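Local coordinates for Lmo2125 protein (Listeria monocytogenes serovar 1/2a, PDB 5TU0), which binds maltose and, as a membrane-attached lipoprotein of the bacterial solute-binding family, probably presents the sugar to a transporter for uptake, at residues 112-117 and 239-244; 117-122 and 253-258; 267-272 and 333-338. The protein carries 2 engineered substitutions. All blocks are in the same frame, centred on the assembly; numbering follows the deposited sequence. Where two conformers were deposited one is given.

Interaction 1 of 3, residues 112-117 and 239-244; sequences IIETLV and GPWSAA. With GLC (alpha-D-glucopyranose), chain B.
The maltose pocket is lined here by E114, from strand 105-121, and by W241, whose indole lies beneath a glucose unit. GLC C4 sits over the centre of the ring system, 3.9 Å above its plane. The opposite face rests near its rim on G239 CA; glycine suits this place because a CB here would run into W241 CH2. E114 comes in at the ring edge, with OE1 3.8 Å from W241 CE3 and in the indole plane; the carboxylate is turned 63° from the ring. A first torsion of 59° sets E114 CG between its own backbone N and carbonyl carbon, and the chain then runs extended, its OE2 ending 3.7 Å from GLC O3. Next to it, P240 CG meets E114 CB, while P240 CD presses on T115 O at 3.2 Å. L116 CD2 adds apolar packing 4.1 Å from W241 CH2, with G239 N also a neighbour. The proline offers no N-H, and T115 O is buried without a hydrogen-bond partner. An acidic oxygen beside the ring's hydrogen-bearing edge should be electrostatically favourable, while the broad indole face suits the carbon-bound hydrogens of a pyranose.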
ATOM      1  N   ILE A 112       3.094   9.761   4.002  1.00 24.27           N
ATOM      2  CA  ILE A 112       1.741   9.256   3.888  1.00 24.62           C
ATOM      3  C   ILE A 112       1.748   7.760   4.113  1.00 25.38           C
ATOM      4  O   ILE A 112       2.643   7.078   3.639  1.00 24.84           O
ATOM      5  CB  ILE A 112       1.177   9.526   2.476  1.00 25.27           C
ATOM      6  CG1 ILE A 112       1.019  11.041   2.240  1.00 25.10           C
ATOM      7  CG2 ILE A 112      -0.164   8.821   2.257  1.00 25.78           C
ATOM      8  CD1 ILE A 112       0.591  11.409   0.835  1.00 25.98           C
ATOM      9  N   ILE A 113       0.758   7.260   4.845  1.00 25.87           N
ATOM     10  CA  ILE A 113       0.624   5.820   5.045  1.00 27.54           C
ATOM     11  C   ILE A 113      -0.694   5.381   4.459  1.00 27.80           C
ATOM     12  O   ILE A 113      -1.631   6.148   4.397  1.00 27.64           O
ATOM     13  CB  ILE A 113       0.686   5.375   6.531  1.00 28.35           C
ATOM     14  CG1 ILE A 113      -0.419   6.047   7.379  1.00 30.15           C
ATOM     15  CG2 ILE A 113       2.071   5.665   7.094  1.00 28.19           C
ATOM     16  CD1 ILE A 113      -0.770   5.302   8.656  1.00 30.85           C
ATOM     17  N   GLU A 114      -0.737   4.144   3.999  1.00 28.66           N
ATOM     18  CA  GLU A 114      -1.971   3.566   3.514  1.00 31.39           C
ATOM     19  C   GLU A 114      -1.891   2.056   3.523  1.00 30.07           C
ATOM     20  O   GLU A 114      -0.812   1.491   3.498  1.00 26.80           O
ATOM     21  CB  GLU A 114      -2.352   4.082   2.124  1.00 35.90           C
ATOM     22  CG  GLU A 114      -1.346   3.847   1.025  1.00 38.88           C
ATOM     23  CD  GLU A 114      -1.924   4.124  -0.359  1.00 45.04           C
ATOM     24  OE1 GLU A 114      -3.018   4.756  -0.466  1.00 50.74           O
ATOM     25  OE2 GLU A 114      -1.291   3.688  -1.346  1.00 51.03           O
ATOM     26  N   THR A 115      -3.047   1.420   3.610  1.00 26.28           N
ATOM     27  CA  THR A 115      -3.107  -0.015   3.565  1.00 26.23           C
ATOM     28  C   THR A 115      -4.541  -0.373   3.228  1.00 25.82           C
ATOM     29  O   THR A 115      -5.418   0.505   3.169  1.00 25.52           O
ATOM     30  CB  THR A 115      -2.670  -0.674   4.898  1.00 26.63           C
ATOM     31  OG1 THR A 115      -2.578  -2.095   4.728  1.00 28.46           O
ATOM     32  CG2 THR A 115      -3.645  -0.383   6.026  1.00 27.79           C
ATOM     33  N   LEU A 116      -4.762  -1.650   2.992  1.00 25.35           N
ATOM     34  CA  LEU A 116      -6.079  -2.161   2.683  1.00 25.19           C
ATOM     35  C   LEU A 116      -7.016  -2.074   3.884  1.00 25.22           C
ATOM     36  O   LEU A 116      -6.600  -2.201   5.031  1.00 24.20           O
ATOM     37  CB  LEU A 116      -5.995  -3.603   2.190  1.00 25.42           C
ATOM     38  CG  LEU A 116      -5.301  -3.854   0.859  1.00 26.49           C
ATOM     39  CD1 LEU A 116      -5.384  -5.338   0.526  1.00 26.81           C
ATOM     40  CD2 LEU A 116      -5.917  -3.038  -0.261  1.00 27.38           C
ATOM     41  N   VAL A 117      -8.296  -1.890   3.585  1.00 25.41           N
ATOM     42  CA  VAL A 117      -9.330  -1.745   4.589  1.00 25.85           C
ATOM     43  C   VAL A 117     -10.574  -2.494   4.118  1.00 25.06           C
ATOM     44  O   VAL A 117     -10.599  -3.036   3.005  1.00 25.47           O
ATOM     45  CB  VAL A 117      -9.672  -0.242   4.836  1.00 26.47           C
ATOM     46  CG1 VAL A 117      -8.455   0.516   5.367  1.00 27.68           C
ATOM     47  CG2 VAL A 117     -10.181   0.440   3.571  1.00 27.52           C
ATOM     48  N   GLY A 239      -8.539  -0.560  -1.251  1.00 27.32           N
ATOM     49  CA  GLY A 239      -7.559   0.430  -0.811  1.00 28.47           C
ATOM     50  C   GLY A 239      -8.202   1.791  -0.652  1.00 29.13           C
ATOM     51  O   GLY A 239      -9.274   2.015  -1.181  1.00 30.30           O
ATOM     52  N   PRO A 240      -7.553   2.714   0.079  1.00 30.60           N
ATOM     53  CA  PRO A 240      -8.097   4.076   0.260  1.00 31.45           C
ATOM     54  C   PRO A 240      -8.369   4.802  -1.061  1.00 32.69           C
ATOM     55  O   PRO A 240      -9.278   5.642  -1.147  1.00 34.14           O
ATOM     56  CB  PRO A 240      -6.980   4.790   1.033  1.00 32.00           C
ATOM     57  CG  PRO A 240      -6.319   3.713   1.791  1.00 31.21           C
ATOM     58  CD  PRO A 240      -6.334   2.517   0.885  1.00 30.58           C
ATOM     59  N   TRP A 241      -7.598   4.461  -2.088  1.00 33.16           N
ATOM     60  CA  TRP A 241      -7.745   5.092  -3.413  1.00 35.11           C
ATOM     61  C   TRP A 241      -9.138   4.921  -4.031  1.00 35.76           C
ATOM     62  O   TRP A 241      -9.530   5.720  -4.861  1.00 36.02           O
ATOM     63  CB  TRP A 241      -6.669   4.578  -4.394  1.00 35.14           C
ATOM     64  CG  TRP A 241      -6.636   3.084  -4.542  1.00 34.18           C
ATOM     65  CD1 TRP A 241      -7.395   2.330  -5.380  1.00 34.39           C
ATOM     66  CD2 TRP A 241      -5.806   2.167  -3.810  1.00 33.73           C
ATOM     67  NE1 TRP A 241      -7.091   0.997  -5.216  1.00 34.19           N
ATOM     68  CE2 TRP A 241      -6.116   0.870  -4.264  1.00 33.07           C
ATOM     69  CE3 TRP A 241      -4.826   2.321  -2.814  1.00 33.52           C
ATOM     70  CZ2 TRP A 241      -5.488  -0.279  -3.763  1.00 33.38           C
ATOM     71  CZ3 TRP A 241      -4.191   1.172  -2.319  1.00 33.11           C
ATOM     72  CH2 TRP A 241      -4.533  -0.109  -2.796  1.00 33.14           C
ATOM     73  N   SER A 242      -9.882   3.895  -3.619  1.00 35.42           N
ATOM     74  CA  SER A 242     -11.221   3.656  -4.176  1.00 36.29           C
ATOM     75  C   SER A 242     -12.361   4.501  -3.563  1.00 37.33           C
ATOM     76  O   SER A 242     -13.441   4.594  -4.151  1.00 37.59           O
ATOM     77  CB  SER A 242     -11.597   2.185  -4.017  1.00 35.21           C
ATOM     78  OG  SER A 242     -10.669   1.355  -4.668  1.00 35.60           O
ATOM     79  N   ALA A 243     -12.138   5.072  -2.380  1.00 37.72           N
ATOM     80  CA  ALA A 243     -13.186   5.843  -1.681  1.00 38.60           C
ATOM     81  C   ALA A 243     -13.798   6.942  -2.561  1.00 40.02           C
ATOM     82  O   ALA A 243     -15.024   7.056  -2.644  1.00 41.24           O
ATOM     83  CB  ALA A 243     -12.644   6.430  -0.389  1.00 38.75           C
ATOM     84  N   ALA A 244     -12.947   7.714  -3.231  1.00 40.42           N
ATOM     85  CA  ALA A 244     -13.396   8.778  -4.134  1.00 42.56           C
ATOM     86  C   ALA A 244     -14.476   8.279  -5.104  1.00 43.71           C
ATOM     87  O   ALA A 244     -15.474   8.963  -5.312  1.00 45.60           O
ATOM     88  CB  ALA A 244     -12.213   9.359  -4.907  1.00 42.60           C
TER
HETATM   89  C1  GLC B   1      -4.250   3.578  -7.897  1.00 98.72           C
HETATM   90  C2  GLC B   1      -3.442   4.108  -6.708  1.00 95.62           C
HETATM   91  C3  GLC B   1      -2.279   3.192  -6.326  1.00 95.04           C
HETATM   92  C4  GLC B   1      -2.683   1.723  -6.277  1.00 95.39           C
HETATM   93  C5  GLC B   1      -3.436   1.332  -7.546  1.00 95.33           C
HETATM   94  C6  GLC B   1      -3.889  -0.125  -7.495  1.00 93.97           C
HETATM   95  O1  GLC B   1      -3.521   3.770  -9.119  1.00103.85           O
HETATM   96  O2  GLC B   1      -2.932   5.407  -7.027  1.00 91.73           O
HETATM   97  O3  GLC B   1      -1.780   3.573  -5.039  1.00 97.68           O
HETATM   98  O4  GLC B   1      -1.496   0.929  -6.138  1.00 93.63           O
HETATM   99  O5  GLC B   1      -4.570   2.192  -7.718  1.00 98.20           O
HETATM  100  O6  GLC B   1      -5.006  -0.347  -8.366  1.00 93.20           O

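Interaction 2 of 3, residues 117-122 and 253-258; sequences VLYYNK and YGVAKI
Y120 O is gripped twice by the neighbouring strand: G254 N donates a 2.7 Å hydrogen bond to it, nearly straight at 166°, and Y253 CA makes a C-H...O contact at 3.2 Å. Y120 N returns a bond to G254 O, and the same two-way exchange joins L118 and A256, with L118 N 2.9 Å from A256 O. These pairs alternate with the non-hydrogen-bonded Y119-V255 and N121-Y253. Strand 105-121 thus pairs antiparallel with 253-256 in the mixed sheet, and also with 235-238, as Y119 does with I236. Glycine suits position 254 because one face of the Y120 ring lies over its CA, a CH-pi contact 4.1 Å from G254 CA to the ring centroid. K122 CE also comes to G254 CA, at 3.5 Å; E327 takes both K122 NZ, in a salt bridge, and V255 N. On the other face of the sheet, Y119 turns its edge toward the face of Y253 in an offset T-shaped pair, planes 68° apart. V255 CG2 packs beside Y119 CD1, and V255 CG1 meets V117 CG2 at 3.6 Å. Four N-H...O bonds thus pair the backbone polar groups of L118, Y120, G254 and A256, with Y119, Y253 and V255 packed on one face.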
ATOM      1  N   VAL A 117      -8.296  -1.890   3.585  1.00 25.41           N
ATOM      2  CA  VAL A 117      -9.330  -1.745   4.589  1.00 25.85           C
ATOM      3  C   VAL A 117     -10.574  -2.494   4.118  1.00 25.06           C
ATOM      4  O   VAL A 117     -10.599  -3.036   3.005  1.00 25.47           O
ATOM      5  CB  VAL A 117      -9.672  -0.242   4.836  1.00 26.47           C
ATOM      6  CG1 VAL A 117      -8.455   0.516   5.367  1.00 27.68           C
ATOM      7  CG2 VAL A 117     -10.181   0.440   3.571  1.00 27.52           C
ATOM      8  N   LEU A 118     -11.591  -2.536   4.966  1.00 25.57           N
ATOM      9  CA  LEU A 118     -12.871  -3.154   4.591  1.00 25.28           C
ATOM     10  C   LEU A 118     -13.905  -2.048   4.336  1.00 26.64           C
ATOM     11  O   LEU A 118     -14.238  -1.269   5.250  1.00 27.58           O
ATOM     12  CB  LEU A 118     -13.399  -4.055   5.704  1.00 25.49           C
ATOM     13  CG  LEU A 118     -14.708  -4.775   5.364  1.00 25.60           C
ATOM     14  CD1 LEU A 118     -14.422  -5.973   4.465  1.00 25.60           C
ATOM     15  CD2 LEU A 118     -15.468  -5.213   6.606  1.00 26.87           C
ATOM     16  N   TYR A 119     -14.386  -1.954   3.101  1.00 27.10           N
ATOM     17  CA  TYR A 119     -15.477  -1.037   2.764  1.00 27.89           C
ATOM     18  C   TYR A 119     -16.750  -1.824   2.905  1.00 28.64           C
ATOM     19  O   TYR A 119     -16.770  -3.007   2.564  1.00 28.39           O
ATOM     20  CB  TYR A 119     -15.407  -0.570   1.317  1.00 28.34           C
ATOM     21  CG  TYR A 119     -14.324   0.424   1.033  1.00 28.59           C
ATOM     22  CD1 TYR A 119     -14.515   1.770   1.315  1.00 29.00           C
ATOM     23  CD2 TYR A 119     -13.127   0.032   0.435  1.00 27.38           C
ATOM     24  CE1 TYR A 119     -13.529   2.697   1.050  1.00 29.91           C
ATOM     25  CE2 TYR A 119     -12.144   0.952   0.149  1.00 27.88           C
ATOM     26  CZ  TYR A 119     -12.346   2.285   0.463  1.00 29.03           C
ATOM     27  OH  TYR A 119     -11.373   3.203   0.206  1.00 30.22           O
ATOM     28  N   TYR A 120     -17.807  -1.198   3.415  1.00 29.68           N
ATOM     29  CA  TYR A 120     -19.114  -1.880   3.498  1.00 29.81           C
ATOM     30  C   TYR A 120     -20.214  -0.876   3.206  1.00 30.70           C
ATOM     31  O   TYR A 120     -20.019   0.350   3.313  1.00 31.07           O
ATOM     32  CB  TYR A 120     -19.341  -2.597   4.850  1.00 30.09           C
ATOM     33  CG  TYR A 120     -19.585  -1.688   6.029  1.00 31.21           C
ATOM     34  CD1 TYR A 120     -18.531  -1.041   6.663  1.00 31.64           C
ATOM     35  CD2 TYR A 120     -20.881  -1.480   6.523  1.00 32.93           C
ATOM     36  CE1 TYR A 120     -18.761  -0.200   7.736  1.00 32.94           C
ATOM     37  CE2 TYR A 120     -21.113  -0.641   7.605  1.00 33.50           C
ATOM     38  CZ  TYR A 120     -20.046  -0.008   8.202  1.00 34.23           C
ATOM     39  OH  TYR A 120     -20.260   0.829   9.270  1.00 38.54           O
ATOM     40  N   ASN A 121     -21.358  -1.402   2.819  1.00 30.25           N
ATOM     41  CA  ASN A 121     -22.502  -0.587   2.466  1.00 32.08           C
ATOM     42  C   ASN A 121     -23.454  -0.481   3.655  1.00 33.11           C
ATOM     43  O   ASN A 121     -24.081  -1.484   4.042  1.00 32.67           O
ATOM     44  CB  ASN A 121     -23.194  -1.211   1.262  1.00 32.22           C
ATOM     45  CG  ASN A 121     -24.216  -0.291   0.638  1.00 34.19           C
ATOM     46  OD1 ASN A 121     -24.809   0.560   1.318  1.00 35.73           O
ATOM     47  ND2 ASN A 121     -24.441  -0.461  -0.660  1.00 34.64           N
ATOM     48  N   LYS A 122     -23.564   0.732   4.224  1.00 33.71           N
ATOM     49  CA  LYS A 122     -24.430   0.977   5.372  1.00 34.95           C
ATOM     50  C   LYS A 122     -25.924   0.795   5.063  1.00 36.56           C
ATOM     51  O   LYS A 122     -26.733   0.638   5.990  1.00 36.88           O
ATOM     52  CB  LYS A 122     -24.178   2.364   5.973  1.00 36.04           C
ATOM     53  CG  LYS A 122     -22.751   2.610   6.441  1.00 35.58           C
ATOM     54  CD  LYS A 122     -22.672   3.916   7.213  1.00 36.87           C
ATOM     55  CE  LYS A 122     -21.282   4.203   7.709  1.00 36.67           C
ATOM     56  NZ  LYS A 122     -21.276   5.489   8.445  1.00 38.43           N
ATOM     57  N   TYR A 253     -21.463   4.348   1.948  1.00 38.85           N
ATOM     58  CA  TYR A 253     -20.436   3.403   2.387  1.00 36.71           C
ATOM     59  C   TYR A 253     -19.870   3.735   3.757  1.00 35.64           C
ATOM     60  O   TYR A 253     -19.894   4.879   4.214  1.00 36.38           O
ATOM     61  CB  TYR A 253     -19.284   3.292   1.347  1.00 36.50           C
ATOM     62  CG  TYR A 253     -18.355   4.493   1.292  1.00 36.88           C
ATOM     63  CD1 TYR A 253     -17.236   4.568   2.107  1.00 36.11           C
ATOM     64  CD2 TYR A 253     -18.620   5.555   0.446  1.00 38.38           C
ATOM     65  CE1 TYR A 253     -16.398   5.672   2.074  1.00 37.06           C
ATOM     66  CE2 TYR A 253     -17.800   6.665   0.404  1.00 38.96           C
ATOM     67  CZ  TYR A 253     -16.693   6.723   1.215  1.00 38.57           C
ATOM     68  OH  TYR A 253     -15.888   7.832   1.162  1.00 39.86           O
ATOM     69  N   GLY A 254     -19.376   2.706   4.418  1.00 33.94           N
ATOM     70  CA  GLY A 254     -18.715   2.836   5.694  1.00 34.36           C
ATOM     71  C   GLY A 254     -17.376   2.142   5.532  1.00 32.82           C
ATOM     72  O   GLY A 254     -17.189   1.359   4.606  1.00 32.30           O
ATOM     73  N   VAL A 255     -16.443   2.443   6.422  1.00 36.49           N
ATOM     74  CA  VAL A 255     -15.122   1.847   6.346  1.00 34.21           C
ATOM     75  C   VAL A 255     -14.729   1.331   7.722  1.00 34.03           C
ATOM     76  O   VAL A 255     -14.992   1.985   8.755  1.00 34.52           O
ATOM     77  CB  VAL A 255     -14.062   2.857   5.849  1.00 33.35           C
ATOM     78  CG1 VAL A 255     -12.806   2.128   5.392  1.00 31.91           C
ATOM     79  CG2 VAL A 255     -14.614   3.698   4.701  1.00 33.92           C
ATOM     80  N   ALA A 256     -14.058   0.182   7.722  1.00 32.94           N
ATOM     81  CA  ALA A 256     -13.599  -0.448   8.940  1.00 32.62           C
ATOM     82  C   ALA A 256     -12.280  -1.185   8.743  1.00 31.39           C
ATOM     83  O   ALA A 256     -11.826  -1.427   7.603  1.00 29.89           O
ATOM     84  CB  ALA A 256     -14.658  -1.423   9.437  1.00 33.83           C
ATOM     85  N   LYS A 257     -11.651  -1.518   9.865  1.00 30.65           N
ATOM     86  CA  LYS A 257     -10.482  -2.382   9.834  1.00 29.82           C
ATOM     87  C   LYS A 257     -10.909  -3.685   9.164  1.00 28.01           C
ATOM     88  O   LYS A 257     -12.099  -4.025   9.151  1.00 28.49           O
ATOM     89  CB  LYS A 257      -9.987  -2.695  11.254  1.00 31.24           C
ATOM     90  CG  LYS A 257     -11.013  -3.441  12.108  1.00 34.14           C
ATOM     91  CD  LYS A 257     -10.520  -3.740  13.517  1.00 35.70           C
ATOM     92  CE  LYS A 257      -9.524  -4.881  13.548  1.00 36.13           C
ATOM     93  NZ  LYS A 257     -10.129  -6.191  13.176  1.00 35.37           N
ATOM     94  N   ILE A 258      -9.955  -4.416   8.626  1.00 26.63           N
ATOM     95  CA  ILE A 258     -10.263  -5.708   8.011  1.00 25.88           C
ATOM     96  C   ILE A 258     -10.695  -6.677   9.145  1.00 26.02           C
ATOM     97  O   ILE A 258     -10.110  -6.679  10.239  1.00 26.18           O
ATOM     98  CB  ILE A 258      -9.059  -6.268   7.214  1.00 25.05           C
ATOM     99  CG1 ILE A 258      -8.586  -5.234   6.159  1.00 24.80           C
ATOM    100  CG2 ILE A 258      -9.426  -7.605   6.581  1.00 24.62           C
ATOM    101  CD1 ILE A 258      -7.289  -5.581   5.458  1.00 24.45           C
TER

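Interaction 3 of 3, residues 267-272 and 333-338; sequences YSPFAG and IEQYKN
A271 and Y336 meet where the methyl CB comes within 3.5 Å of ring atom CE1, with CZ scarcely farther. G272 O lies at the edge of the same ring, near its plane and 3.7 Å from Y336 CE1, so the tyrosine touches two consecutive residues of the loop. A small alanine fits so close an approach to a bulky ring, and a first torsion of -162° puts Y336 CG anti to the backbone N. One residue earlier, Q335 crosses P269 obliquely: its NE2 lies 3.5 Å from P269 CD and 2.8 Å from Y267 O. The glutamine chain bends at its second torsion, 63°, which turns CD out of an extended course. N338 completes the first shell: its O receives a C-H...O contact from S268 CA at 3.3 Å, and its CB lies by Y267 O.

Beyond this shell, Q335 OE1 accepts a hydrogen bond from I258 N, which holds that end of the amide, and the Y336 hydroxyl is held by D96 and Q99. N338 N bonds to Q335 O at 2.9 Å, a local backbone bond beside the contact.

The segment 267-272 packs against the C-terminal part of helix 327-336 and then enters strand 272-278. On its way it passes strand 105-121, where the T115 hydroxyl bonds to F270 O, and helix 163-172, whose Y167 stacks on F270. Helix 315-323 touches Y336 through R318. The irregular loop thus has helix 327-336, helix 163-172 and strand 105-121, the long strand of the mixed sheet, as its neighbours.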
ATOM      1  N   TYR A 267      -5.593  -9.631   9.925  1.00 25.90           N
ATOM      2  CA  TYR A 267      -5.160  -9.654   8.536  1.00 24.92           C
ATOM      3  C   TYR A 267      -3.934  -8.722   8.537  1.00 24.24           C
ATOM      4  O   TYR A 267      -3.988  -7.641   9.136  1.00 24.17           O
ATOM      5  CB  TYR A 267      -6.274  -9.103   7.664  1.00 24.62           C
ATOM      6  CG  TYR A 267      -6.255  -9.501   6.219  1.00 23.46           C
ATOM      7  CD1 TYR A 267      -5.493  -8.797   5.281  1.00 22.81           C
ATOM      8  CD2 TYR A 267      -7.050 -10.542   5.766  1.00 23.66           C
ATOM      9  CE1 TYR A 267      -5.516  -9.150   3.940  1.00 22.20           C
ATOM     10  CE2 TYR A 267      -7.083 -10.885   4.429  1.00 23.22           C
ATOM     11  CZ  TYR A 267      -6.323 -10.190   3.524  1.00 22.72           C
ATOM     12  OH  TYR A 267      -6.356 -10.567   2.194  1.00 23.11           O
ATOM     13  N   SER A 268      -2.868  -9.134   7.858  0.60 23.44           N
ATOM     14  CA  SER A 268      -1.598  -8.403   7.884  0.60 23.16           C
ATOM     15  C   SER A 268      -1.153  -7.954   6.499  0.60 22.81           C
ATOM     16  O   SER A 268      -0.188  -8.481   5.945  0.60 22.66           O
ATOM     17  CB  SER A 268      -0.547  -9.287   8.537  0.60 22.91           C
ATOM     18  OG  SER A 268      -0.971  -9.676   9.829  0.60 23.17           O
ATOM     19  N   PRO A 269      -1.846  -6.949   5.938  1.00 22.46           N
ATOM     20  CA  PRO A 269      -1.556  -6.506   4.583  1.00 22.27           C
ATOM     21  C   PRO A 269      -0.248  -5.734   4.470  1.00 21.94           C
ATOM     22  O   PRO A 269       0.362  -5.462   5.487  1.00 23.06           O
ATOM     23  CB  PRO A 269      -2.724  -5.586   4.279  1.00 22.96           C
ATOM     24  CG  PRO A 269      -3.041  -4.968   5.597  1.00 23.36           C
ATOM     25  CD  PRO A 269      -2.822  -6.063   6.597  1.00 23.38           C
ATOM     26  N   PHE A 270       0.180  -5.429   3.248  1.00 21.78           N
ATOM     27  CA  PHE A 270       1.377  -4.601   3.054  1.00 22.23           C
ATOM     28  C   PHE A 270       1.118  -3.181   3.582  1.00 22.85           C
ATOM     29  O   PHE A 270       0.035  -2.630   3.389  1.00 23.63           O
ATOM     30  CB  PHE A 270       1.787  -4.508   1.581  1.00 22.05           C
ATOM     31  CG  PHE A 270       2.339  -5.788   1.011  1.00 22.12           C
ATOM     32  CD1 PHE A 270       3.464  -6.380   1.560  1.00 22.05           C
ATOM     33  CD2 PHE A 270       1.741  -6.391  -0.088  1.00 22.31           C
ATOM     34  CE1 PHE A 270       3.978  -7.557   1.038  1.00 22.28           C
ATOM     35  CE2 PHE A 270       2.252  -7.573  -0.613  1.00 22.56           C
ATOM     36  CZ  PHE A 270       3.375  -8.148  -0.053  1.00 21.96           C
ATOM     37  N   ALA A 271       2.118  -2.618   4.252  1.00 23.47           N
ATOM     38  CA  ALA A 271       2.063  -1.243   4.761  1.00 24.46           C
ATOM     39  C   ALA A 271       2.597  -0.349   3.641  1.00 25.89           C
ATOM     40  O   ALA A 271       3.811  -0.287   3.431  1.00 28.41           O
ATOM     41  CB  ALA A 271       2.930  -1.105   6.004  1.00 25.55           C
ATOM     42  N   GLY A 272       1.708   0.341   2.935  1.00 25.52           N
ATOM     43  CA  GLY A 272       2.093   1.189   1.815  1.00 24.66           C
ATOM     44  C   GLY A 272       2.151   2.648   2.218  1.00 24.98           C
ATOM     45  O   GLY A 272       2.006   3.006   3.405  1.00 24.17           O
ATOM     46  N   ILE A 333      -5.681   3.915   9.843  1.00 28.67           N
ATOM     47  CA  ILE A 333      -4.807   4.021  11.022  1.00 29.10           C
ATOM     48  C   ILE A 333      -4.793   2.723  11.840  1.00 29.49           C
ATOM     49  O   ILE A 333      -3.727   2.250  12.268  1.00 27.68           O
ATOM     50  CB  ILE A 333      -5.219   5.219  11.911  1.00 30.04           C
ATOM     51  CG1 ILE A 333      -4.926   6.540  11.173  1.00 29.92           C
ATOM     52  CG2 ILE A 333      -4.483   5.179  13.243  1.00 30.92           C
ATOM     53  CD1 ILE A 333      -5.501   7.779  11.843  1.00 31.02           C
ATOM     54  N   GLU A 334      -5.987   2.163  12.051  1.00 30.45           N
ATOM     55  CA  GLU A 334      -6.139   0.944  12.835  1.00 31.93           C
ATOM     56  C   GLU A 334      -5.523  -0.245  12.129  1.00 29.77           C
ATOM     57  O   GLU A 334      -4.771  -1.003  12.734  1.00 28.77           O
ATOM     58  CB  GLU A 334      -7.626   0.672  13.107  1.00 35.78           C
ATOM     59  CG  GLU A 334      -7.918  -0.520  14.004  1.00 38.63           C
ATOM     60  CD  GLU A 334      -7.322  -0.385  15.396  1.00 41.23           C
ATOM     61  OE1 GLU A 334      -7.241   0.752  15.921  1.00 42.04           O
ATOM     62  OE2 GLU A 334      -6.953  -1.436  15.970  1.00 44.25           O
ATOM     63  N   GLN A 335      -5.819  -0.396  10.847  1.00 28.73           N
ATOM     64  CA  GLN A 335      -5.296  -1.535  10.094  1.00 28.23           C
ATOM     65  C   GLN A 335      -3.773  -1.450   9.918  1.00 27.66           C
ATOM     66  O   GLN A 335      -3.074  -2.462   9.944  1.00 26.17           O
ATOM     67  CB  GLN A 335      -5.981  -1.660   8.736  1.00 28.05           C
ATOM     68  CG  GLN A 335      -5.655  -2.956   8.029  1.00 27.81           C
ATOM     69  CD  GLN A 335      -6.143  -4.165   8.804  1.00 29.49           C
ATOM     70  OE1 GLN A 335      -7.258  -4.181   9.319  1.00 29.94           O
ATOM     71  NE2 GLN A 335      -5.306  -5.181   8.890  1.00 31.48           N
ATOM     72  N   TYR A 336      -3.256  -0.235   9.785  1.00 28.20           N
ATOM     73  CA  TYR A 336      -1.812  -0.053   9.584  1.00 27.95           C
ATOM     74  C   TYR A 336      -0.996  -0.652  10.740  1.00 27.38           C
ATOM     75  O   TYR A 336       0.137  -1.093  10.541  1.00 26.19           O
ATOM     76  CB  TYR A 336      -1.492   1.435   9.377  1.00 28.90           C
ATOM     77  CG  TYR A 336      -0.156   1.693   8.753  1.00 28.23           C
ATOM     78  CD1 TYR A 336       0.021   1.576   7.371  1.00 28.27           C
ATOM     79  CD2 TYR A 336       0.926   2.076   9.523  1.00 29.05           C
ATOM     80  CE1 TYR A 336       1.247   1.838   6.785  1.00 28.21           C
ATOM     81  CE2 TYR A 336       2.149   2.338   8.948  1.00 28.80           C
ATOM     82  CZ  TYR A 336       2.303   2.207   7.586  1.00 28.20           C
ATOM     83  OH  TYR A 336       3.535   2.464   7.044  1.00 30.33           O
ATOM     84  N   LYS A 337      -1.594  -0.714  11.935  1.00 28.67           N
ATOM     85  CA  LYS A 337      -0.936  -1.307  13.111  1.00 30.52           C
ATOM     86  C   LYS A 337      -0.533  -2.752  12.840  1.00 29.87           C
ATOM     87  O   LYS A 337       0.458  -3.227  13.381  1.00 29.12           O
ATOM     88  CB  LYS A 337      -1.850  -1.299  14.343  1.00 33.09           C
ATOM     89  CG  LYS A 337      -2.283   0.067  14.842  1.00 35.62           C
ATOM     90  CD  LYS A 337      -3.298  -0.101  15.960  1.00 38.36           C
ATOM     91  CE  LYS A 337      -3.931   1.212  16.356  1.00 41.56           C
ATOM     92  NZ  LYS A 337      -2.925   2.185  16.851  1.00 43.46           N
ATOM     93  N   ASN A 338      -1.296  -3.427  11.988  1.00 29.77           N
ATOM     94  CA  ASN A 338      -1.035  -4.830  11.655  1.00 31.11           C
ATOM     95  C   ASN A 338      -0.403  -5.028  10.277  1.00 29.07           C
ATOM     96  O   ASN A 338      -0.219  -6.160   9.856  1.00 28.83           O
ATOM     97  CB  ASN A 338      -2.356  -5.615  11.732  1.00 33.39           C
ATOM     98  CG  ASN A 338      -3.041  -5.472  13.080  1.00 36.55           C
ATOM     99  OD1 ASN A 338      -4.185  -5.031  13.162  1.00 42.80           O
ATOM    100  ND2 ASN A 338      -2.340  -5.801  14.127  1.00 37.34           N
TER

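Overall arrangement
From the N terminus, the long strand 105-121 supplies the first partners of two contacts in succession, 112-117 and 117-122, which share V117. Interaction 1 closes a loop of 121 residues, 50 of them helical, by bringing back 239-244; interaction 2 closes a similar one when 253-258 returns, after helix 243-248. Their segments alternate, so the two loops cross. Interaction 3 lies in series after both and closes a shorter loop, from the segment leading into strand 272-278 to the end of helix 327-336. All three touch one another; between interactions 1 and 3 the join is made by E114 and G272. Only interaction 1 holds residues of the sugar pocket, while interactions 2 and 3 join strands, loop and helix 327-336.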